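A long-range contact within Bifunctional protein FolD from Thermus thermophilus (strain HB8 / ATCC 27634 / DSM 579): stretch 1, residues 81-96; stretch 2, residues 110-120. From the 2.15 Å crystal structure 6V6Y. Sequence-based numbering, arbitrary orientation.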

ATOM      1  N   ALA A  81       7.670  26.461  -9.170  1.00 48.60           N
ATOM      2  CA  ALA A  81       8.031  27.021 -10.470  1.00 45.56           C
ATOM      3  C   ALA A  81       8.103  25.932 -11.535  1.00 51.41           C
ATOM      4  O   ALA A  81       7.589  26.108 -12.646  1.00 51.35           O
ATOM      5  CB  ALA A  81       9.365  27.758 -10.364  1.00 40.20           C
ATOM      6  N   LEU A  82       8.724  24.784 -11.206  1.00 49.20           N
ATOM      7  CA  LEU A  82       8.824  23.693 -12.175  1.00 46.40           C
ATOM      8  C   LEU A  82       7.479  23.012 -12.416  1.00 46.93           C
ATOM      9  O   LEU A  82       7.220  22.541 -13.532  1.00 47.03           O
ATOM     10  CB  LEU A  82       9.866  22.671 -11.715  1.00 44.98           C
ATOM     11  CG  LEU A  82      11.308  23.139 -11.558  1.00 46.84           C
ATOM     12  CD1 LEU A  82      12.198  22.010 -11.027  1.00 43.36           C
ATOM     13  CD2 LEU A  82      11.846  23.679 -12.886  1.00 46.97           C
ATOM     14  N   ASN A  83       6.618  22.930 -11.391  1.00 47.17           N
ATOM     15  CA  ASN A  83       5.268  22.397 -11.600  1.00 47.93           C
ATOM     16  C   ASN A  83       4.519  23.198 -12.652  1.00 50.92           C
ATOM     17  O   ASN A  83       3.821  22.629 -13.502  1.00 52.58           O
ATOM     18  CB  ASN A  83       4.464  22.408 -10.297  1.00 50.02           C
ATOM     19  CG  ASN A  83       4.826  21.272  -9.359  1.00 48.97           C
ATOM     20  OD1 ASN A  83       5.328  20.215  -9.778  1.00 48.21           O
ATOM     21  ND2 ASN A  83       4.575  21.487  -8.073  1.00 49.17           N
ATOM     22  N   ALA A  84       4.644  24.527 -12.609  1.00 51.68           N
ATOM     23  CA  ALA A  84       3.942  25.379 -13.563  1.00 54.26           C
ATOM     24  C   ALA A  84       4.654  25.484 -14.909  1.00 56.50           C
ATOM     25  O   ALA A  84       4.010  25.840 -15.907  1.00 58.86           O
ATOM     26  CB  ALA A  84       3.747  26.776 -12.969  1.00 54.00           C
ATOM     27  N   ASP A  85       5.950  25.175 -14.970  1.00 52.77           N
ATOM     28  CA  ASP A  85       6.694  25.237 -16.227  1.00 50.90           C
ATOM     29  C   ASP A  85       6.186  24.146 -17.158  1.00 57.29           C
ATOM     30  O   ASP A  85       6.541  22.967 -17.025  1.00 55.92           O
ATOM     31  CB  ASP A  85       8.189  25.097 -15.974  1.00 48.25           C
ATOM     32  CG  ASP A  85       9.023  25.378 -17.218  1.00 52.50           C
ATOM     33  OD1 ASP A  85       8.546  25.141 -18.360  1.00 52.23           O
ATOM     34  OD2 ASP A  85      10.176  25.822 -17.037  1.00 52.08           O
ATOM     35  N   GLU A  86       5.377  24.551 -18.138  1.00 57.41           N
ATOM     36  CA  GLU A  86       4.761  23.610 -19.063  1.00 57.15           C
ATOM     37  C   GLU A  86       5.771  22.903 -19.958  1.00 58.63           C
ATOM     38  O   GLU A  86       5.371  22.017 -20.723  1.00 58.87           O
ATOM     39  CB  GLU A  86       3.715  24.327 -19.927  1.00 63.76           C
ATOM     40  CG  GLU A  86       2.267  24.121 -19.473  1.00 69.37           C
ATOM     41  CD  GLU A  86       1.264  24.810 -20.395  1.00 85.43           C
ATOM     42  OE1 GLU A  86       1.676  25.283 -21.484  1.00 85.79           O
ATOM     43  OE2 GLU A  86       0.066  24.883 -20.031  1.00 88.18           O
ATOM     44  N   GLU A  87       7.054  23.256 -19.894  1.00 54.81           N
ATOM     45  CA  GLU A  87       8.064  22.569 -20.688  1.00 59.56           C
ATOM     46  C   GLU A  87       8.825  21.506 -19.900  1.00 58.23           C
ATOM     47  O   GLU A  87       9.765  20.908 -20.432  1.00 57.77           O
ATOM     48  CB  GLU A  87       9.048  23.577 -21.272  1.00 64.55           C
ATOM     49  CG  GLU A  87       8.758  23.938 -22.722  1.00 70.63           C
ATOM     50  CD  GLU A  87       9.502  25.185 -23.153  1.00 82.58           C
ATOM     51  OE1 GLU A  87       9.930  25.954 -22.258  1.00 83.15           O
ATOM     52  OE2 GLU A  87       9.667  25.392 -24.379  1.00 91.75           O
ATOM     53  N   VAL A  88       8.441  21.262 -18.652  1.00 56.10           N
ATOM     54  CA  VAL A  88       9.074  20.268 -17.798  1.00 53.86           C
ATOM     55  C   VAL A  88       8.084  19.129 -17.601  1.00 52.87           C
ATOM     56  O   VAL A  88       6.987  19.340 -17.063  1.00 54.68           O
ATOM     57  CB  VAL A  88       9.483  20.874 -16.449  1.00 55.36           C
ATOM     58  CG1 VAL A  88       9.921  19.766 -15.487  1.00 49.37           C
ATOM     59  CG2 VAL A  88      10.566  21.946 -16.641  1.00 46.30           C
ATOM     60  N   ASP A  89       8.475  17.920 -18.015  1.00 54.54           N
ATOM     61  CA  ASP A  89       7.622  16.745 -17.845  1.00 50.75           C
ATOM     62  C   ASP A  89       7.879  15.994 -16.546  1.00 50.89           C
ATOM     63  O   ASP A  89       6.930  15.530 -15.900  1.00 50.08           O
ATOM     64  CB  ASP A  89       7.807  15.799 -19.023  1.00 56.41           C
ATOM     65  CG  ASP A  89       7.468  16.460 -20.337  1.00 59.30           C
ATOM     66  OD1 ASP A  89       6.294  16.876 -20.492  1.00 56.57           O
ATOM     67  OD2 ASP A  89       8.376  16.561 -21.200  1.00 57.63           O
ATOM     68  N   GLY A  90       9.135  15.863 -16.142  1.00 49.09           N
ATOM     69  CA  GLY A  90       9.438  15.099 -14.952  1.00 44.36           C
ATOM     70  C   GLY A  90      10.285  15.859 -13.958  1.00 47.08           C
ATOM     71  O   GLY A  90      11.272  16.500 -14.329  1.00 46.91           O
ATOM     72  N   ILE A  91       9.902  15.801 -12.686  1.00 46.40           N
ATOM     73  CA  ILE A  91      10.633  16.446 -11.604  1.00 45.98           C
ATOM     74  C   ILE A  91      11.071  15.367 -10.628  1.00 48.17           C
ATOM     75  O   ILE A  91      10.260  14.538 -10.203  1.00 48.30           O
ATOM     76  CB  ILE A  91       9.782  17.515 -10.892  1.00 46.47           C
ATOM     77  CG1 ILE A  91       9.340  18.592 -11.895  1.00 44.46           C
ATOM     78  CG2 ILE A  91      10.570  18.096  -9.719  1.00 40.48           C
ATOM     79  CD1 ILE A  91       8.284  19.567 -11.358  1.00 44.83           C
ATOM     80  N   LEU A  92      12.348  15.387 -10.272  1.00 45.44           N
ATOM     81  CA  LEU A  92      12.975  14.352  -9.473  1.00 48.15           C
ATOM     82  C   LEU A  92      13.828  15.056  -8.438  1.00 49.01           C
ATOM     83  O   LEU A  92      14.612  15.939  -8.796  1.00 48.29           O
ATOM     84  CB  LEU A  92      13.836  13.451 -10.367  1.00 52.06           C
ATOM     85  CG  LEU A  92      14.420  12.122  -9.914  1.00 54.26           C
ATOM     86  CD1 LEU A  92      15.094  11.515 -11.120  1.00 51.79           C
ATOM     87  CD2 LEU A  92      15.419  12.280  -8.778  1.00 55.04           C
ATOM     88  N   VAL A  93      13.673  14.693  -7.166  1.00 48.29           N
ATOM     89  CA  VAL A  93      14.517  15.220  -6.099  1.00 46.53           C
ATOM     90  C   VAL A  93      15.408  14.087  -5.606  1.00 50.80           C
ATOM     91  O   VAL A  93      14.920  13.022  -5.214  1.00 51.75           O
ATOM     92  CB  VAL A  93      13.692  15.823  -4.953  1.00 47.80           C
ATOM     93  CG1 VAL A  93      14.614  16.502  -3.965  1.00 45.91           C
ATOM     94  CG2 VAL A  93      12.681  16.824  -5.489  1.00 48.09           C
ATOM     95  N   GLN A  94      16.714  14.308  -5.637  1.00 50.14           N
ATOM     96  CA  GLN A  94      17.669  13.278  -5.252  1.00 47.41           C
ATOM     97  C   GLN A  94      17.714  13.177  -3.732  1.00 50.60           C
ATOM     98  O   GLN A  94      17.951  14.177  -3.043  1.00 49.51           O
ATOM     99  CB  GLN A  94      19.049  13.604  -5.818  1.00 44.70           C
ATOM    100  CG  GLN A  94      20.111  12.610  -5.440  1.00 51.64           C
ATOM    101  CD  GLN A  94      19.799  11.218  -5.968  1.00 56.00           C
ATOM    102  OE1 GLN A  94      19.450  11.040  -7.142  1.00 57.74           O
ATOM    103  NE2 GLN A  94      19.906  10.223  -5.097  1.00 55.09           N
ATOM    104  N   LEU A  95      17.469  11.980  -3.206  1.00 50.42           N
ATOM    105  CA  LEU A  95      17.545  11.760  -1.771  1.00 52.05           C
ATOM    106  C   LEU A  95      18.899  11.190  -1.409  1.00 51.17           C
ATOM    107  O   LEU A  95      19.568  10.582  -2.247  1.00 53.48           O
ATOM    108  CB  LEU A  95      16.427  10.816  -1.310  1.00 49.31           C
ATOM    109  CG  LEU A  95      15.088  11.324  -1.834  1.00 50.97           C
ATOM    110  CD1 LEU A  95      13.968  10.330  -1.595  1.00 46.23           C
ATOM    111  CD2 LEU A  95      14.772  12.695  -1.233  1.00 45.84           C
ATOM    112  N   PRO A  96      19.359  11.383  -0.163  1.00 53.98           N
ATOM    113  CA  PRO A  96      18.674  12.040   0.954  1.00 53.57           C
ATOM    114  C   PRO A  96      18.746  13.553   0.909  1.00 53.94           C
ATOM    115  O   PRO A  96      19.711  14.123   0.406  1.00 55.72           O
ATOM    116  CB  PRO A  96      19.438  11.527   2.170  1.00 53.87           C
ATOM    117  CG  PRO A  96      20.839  11.403   1.658  1.00 52.76           C
ATOM    118  CD  PRO A  96      20.736  11.000   0.200  1.00 52.26           C
TER
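Stretch 2 110-120: IHPLKDVDGFH

Stretch 2 has no regular helix or strand. It runs as an irregular chain alongside stretch 1, which leaves a helix at Asp 85, passes through a type I turn from Asp 85 to Val 88 and enters a strand at Gly 90. From Lys 114 to Phe 119 it runs the same way as stretch 1 does from Gly 90 to Leu 95: Lys 114 lies by Gly 90, Val 116 by Leu 92 and Phe 119 by Leu 95. Ile 110 to Lys 114 does not follow that order. Together the two stretches bury 667 Å² of surface.

Ile 110 begins the contact in an extended conformation. Its buried side chain lies against the strand, with CG2 of Ile 110 3.9 Å from CB of Ile 91 and CD1 of Ile 110 3.8 Å from CG2 of Val 93. Ile 91 and Val 93 alternate with Leu 92, so both can meet the same isoleucine.

His 111 is fastened by its backbone. N of His 111 donates to OD1 of Asn 83 at 2.8 Å, which ties the chain to the last turn of the helix. The end of its side chain leads away from stretch 1; ND1 of His 111 instead accepts from N of Leu 113 at 3.0 Å. Here the chain turns back, and N of Lys 114 donates to O of His 111 at 2.8 Å.

Lys 114 is the main anchor and has the largest area covered by stretch 1. Its CA-to-CB bond points toward stretch 1, and chi2 to chi4 are all t, so the side chain reaches out extended. NZ of Lys 114 donates to O of Leu 82 at 2.7 Å, O of Asn 83 at 2.8 Å and O of Asp 85 at 2.9 Å. A weak bond from NZ of Lys 114 to O of Val 88 measures 3.0 Å. The amino group thus gathers carbonyls from the helix end and the turn after it. CD of Lys 114 packs 3.8 Å from CD1 of Ile 91. The backbone joins in: N of Ile 91 donates to O of Lys 114 at 2.8 Å, almost straight at 178°.

Asp 115 points away and opens a type I turn that ends at Gly 118. A water bridges the stretches here, donating to O of Ile 91 and OD1 of Asp 115 and accepting from N of Asp 117.

Val 116 points back toward the strand. CG1 of Val 116 lies 3.7 Å from CA of Gly 90, where a beta carbon would clash with it. CG2 of Val 116 lies 4.0 Å from CB of Leu 92. OD2 of Asp 117 is 3.6 Å from CD2 of Leu 92. Phe 119 closes the contact, with CE2 of Phe 119 3.9 Å from CD1 of Leu 95.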

ATOM      1  N   ILE A 110       5.752  18.057  -5.244  1.00 45.83           N
ATOM      2  CA  ILE A 110       5.890  17.781  -6.667  1.00 45.63           C
ATOM      3  C   ILE A 110       4.527  17.436  -7.238  1.00 48.57           C
ATOM      4  O   ILE A 110       3.767  16.673  -6.633  1.00 45.50           O
ATOM      5  CB  ILE A 110       6.874  16.627  -6.909  1.00 47.74           C
ATOM      6  CG1 ILE A 110       8.214  16.895  -6.221  1.00 48.92           C
ATOM      7  CG2 ILE A 110       7.017  16.371  -8.402  1.00 43.83           C
ATOM      8  CD1 ILE A 110       9.086  15.662  -6.092  1.00 43.40           C
ATOM      9  N   HIS A 111       4.203  17.988  -8.401  1.00 49.42           N
ATOM     10  CA  HIS A 111       2.913  17.668  -8.995  1.00 48.29           C
ATOM     11  C   HIS A 111       2.855  16.187  -9.366  1.00 50.92           C
ATOM     12  O   HIS A 111       3.792  15.669  -9.998  1.00 50.41           O
ATOM     13  CB  HIS A 111       2.613  18.510 -10.229  1.00 49.77           C
ATOM     14  CG  HIS A 111       1.192  18.383 -10.674  1.00 55.75           C
ATOM     15  ND1 HIS A 111       0.776  17.414 -11.563  1.00 57.19           N
ATOM     16  CD2 HIS A 111       0.073  19.050 -10.290  1.00 57.67           C
ATOM     17  CE1 HIS A 111      -0.531  17.516 -11.738  1.00 59.67           C
ATOM     18  NE2 HIS A 111      -0.983  18.498 -10.973  1.00 57.78           N
ATOM     19  N   PRO A 112       1.772  15.483  -9.026  1.00 54.21           N
ATOM     20  CA  PRO A 112       1.743  14.028  -9.247  1.00 49.59           C
ATOM     21  C   PRO A 112       1.962  13.627 -10.690  1.00 48.70           C
ATOM     22  O   PRO A 112       2.476  12.529 -10.950  1.00 50.61           O
ATOM     23  CB  PRO A 112       0.340  13.630  -8.756  1.00 53.25           C
ATOM     24  CG  PRO A 112      -0.098  14.761  -7.874  1.00 50.47           C
ATOM     25  CD  PRO A 112       0.518  15.986  -8.428  1.00 50.43           C
ATOM     26  N   LEU A 113       1.609  14.483 -11.645  1.00 50.65           N
ATOM     27  CA  LEU A 113       1.797  14.119 -13.042  1.00 52.65           C
ATOM     28  C   LEU A 113       3.239  14.269 -13.503  1.00 47.07           C
ATOM     29  O   LEU A 113       3.564  13.841 -14.616  1.00 46.59           O
ATOM     30  CB  LEU A 113       0.884  14.964 -13.934  1.00 55.67           C
ATOM     31  CG  LEU A 113      -0.627  14.777 -13.752  1.00 59.02           C
ATOM     32  CD1 LEU A 113      -1.374  15.478 -14.874  1.00 57.33           C
ATOM     33  CD2 LEU A 113      -0.995  13.306 -13.697  1.00 56.88           C
ATOM     34  N   LYS A 114       4.093  14.884 -12.689  1.00 43.69           N
ATOM     35  CA  LYS A 114       5.509  15.027 -12.983  1.00 46.15           C
ATOM     36  C   LYS A 114       6.362  14.218 -12.014  1.00 45.94           C
ATOM     37  O   LYS A 114       7.595  14.311 -12.039  1.00 43.95           O
ATOM     38  CB  LYS A 114       5.897  16.509 -12.947  1.00 45.43           C
ATOM     39  CG  LYS A 114       5.169  17.378 -13.997  1.00 48.48           C
ATOM     40  CD  LYS A 114       5.574  18.844 -13.865  1.00 49.13           C
ATOM     41  CE  LYS A 114       4.823  19.774 -14.844  1.00 52.28           C
ATOM     42  NZ  LYS A 114       5.537  21.091 -15.046  1.00 46.53           N
ATOM     43  N   ASP A 115       5.721  13.417 -11.165  1.00 42.59           N
ATOM     44  CA  ASP A 115       6.388  12.741 -10.057  1.00 44.36           C
ATOM     45  C   ASP A 115       6.977  11.410 -10.546  1.00 45.37           C
ATOM     46  O   ASP A 115       6.514  10.311 -10.214  1.00 42.72           O
ATOM     47  CB  ASP A 115       5.392  12.568  -8.917  1.00 44.18           C
ATOM     48  CG  ASP A 115       5.920  11.724  -7.803  1.00 44.03           C
ATOM     49  OD1 ASP A 115       7.113  11.863  -7.453  1.00 45.87           O
ATOM     50  OD2 ASP A 115       5.125  10.923  -7.281  1.00 41.82           O
ATOM     51  N   VAL A 116       8.032  11.529 -11.362  1.00 38.68           N
ATOM     52  CA  VAL A 116       8.631  10.367 -12.014  1.00 41.89           C
ATOM     53  C   VAL A 116       9.149   9.320 -11.025  1.00 38.87           C
ATOM     54  O   VAL A 116       9.262   8.150 -11.386  1.00 41.37           O
ATOM     55  CB  VAL A 116       9.746  10.835 -12.965  1.00 42.39           C
ATOM     56  CG1 VAL A 116       9.125  11.533 -14.172  1.00 45.76           C
ATOM     57  CG2 VAL A 116      10.711  11.776 -12.235  1.00 43.05           C
ATOM     58  N   ASP A 117       9.461   9.704  -9.779  1.00 40.93           N
ATOM     59  CA  ASP A 117       9.862   8.737  -8.752  1.00 42.98           C
ATOM     60  C   ASP A 117       8.673   8.073  -8.040  1.00 45.42           C
ATOM     61  O   ASP A 117       8.879   7.104  -7.294  1.00 41.29           O
ATOM     62  CB  ASP A 117      10.765   9.421  -7.708  1.00 41.37           C
ATOM     63  CG  ASP A 117      12.252   9.092  -7.897  1.00 47.13           C
ATOM     64  OD1 ASP A 117      12.587   8.062  -8.521  1.00 47.90           O
ATOM     65  OD2 ASP A 117      13.093   9.858  -7.394  1.00 51.26           O
ATOM     66  N   GLY A 118       7.450   8.587  -8.219  1.00 43.35           N
ATOM     67  CA  GLY A 118       6.257   7.933  -7.709  1.00 42.69           C
ATOM     68  C   GLY A 118       6.045   8.010  -6.214  1.00 41.54           C
ATOM     69  O   GLY A 118       5.322   7.176  -5.664  1.00 44.33           O
ATOM     70  N   PHE A 119       6.633   8.999  -5.536  1.00 41.79           N
ATOM     71  CA  PHE A 119       6.541   9.094  -4.085  1.00 43.95           C
ATOM     72  C   PHE A 119       5.354   9.929  -3.610  1.00 47.79           C
ATOM     73  O   PHE A 119       4.995   9.853  -2.428  1.00 48.66           O
ATOM     74  CB  PHE A 119       7.840   9.672  -3.505  1.00 41.23           C
ATOM     75  CG  PHE A 119       9.043   8.780  -3.703  1.00 46.13           C
ATOM     76  CD1 PHE A 119       8.890   7.401  -3.811  1.00 45.76           C
ATOM     77  CD2 PHE A 119      10.328   9.319  -3.768  1.00 41.91           C
ATOM     78  CE1 PHE A 119       9.997   6.569  -3.998  1.00 45.18           C
ATOM     79  CE2 PHE A 119      11.437   8.503  -3.946  1.00 42.34           C
ATOM     80  CZ  PHE A 119      11.274   7.125  -4.073  1.00 43.69           C
ATOM     81  N   HIS A 120       4.730  10.703  -4.487  1.00 45.47           N
ATOM     82  CA  HIS A 120       3.611  11.528  -4.064  1.00 48.15           C
ATOM     83  C   HIS A 120       2.468  10.643  -3.565  1.00 47.43           C
ATOM     84  O   HIS A 120       2.132   9.641  -4.218  1.00 46.01           O
ATOM     85  CB  HIS A 120       3.136  12.417  -5.210  1.00 47.45           C
ATOM     86  CG  HIS A 120       2.139  13.450  -4.788  1.00 51.21           C
ATOM     87  ND1 HIS A 120       0.841  13.133  -4.447  1.00 49.03           N
ATOM     88  CD2 HIS A 120       2.252  14.794  -4.642  1.00 51.97           C
ATOM     89  CE1 HIS A 120       0.197  14.237  -4.109  1.00 49.89           C
ATOM     90  NE2 HIS A 120       1.029  15.258  -4.221  1.00 53.93           N
TER
HETATM   91  O   HOH W   1       9.615  12.370  -8.443  1.00 44.17           O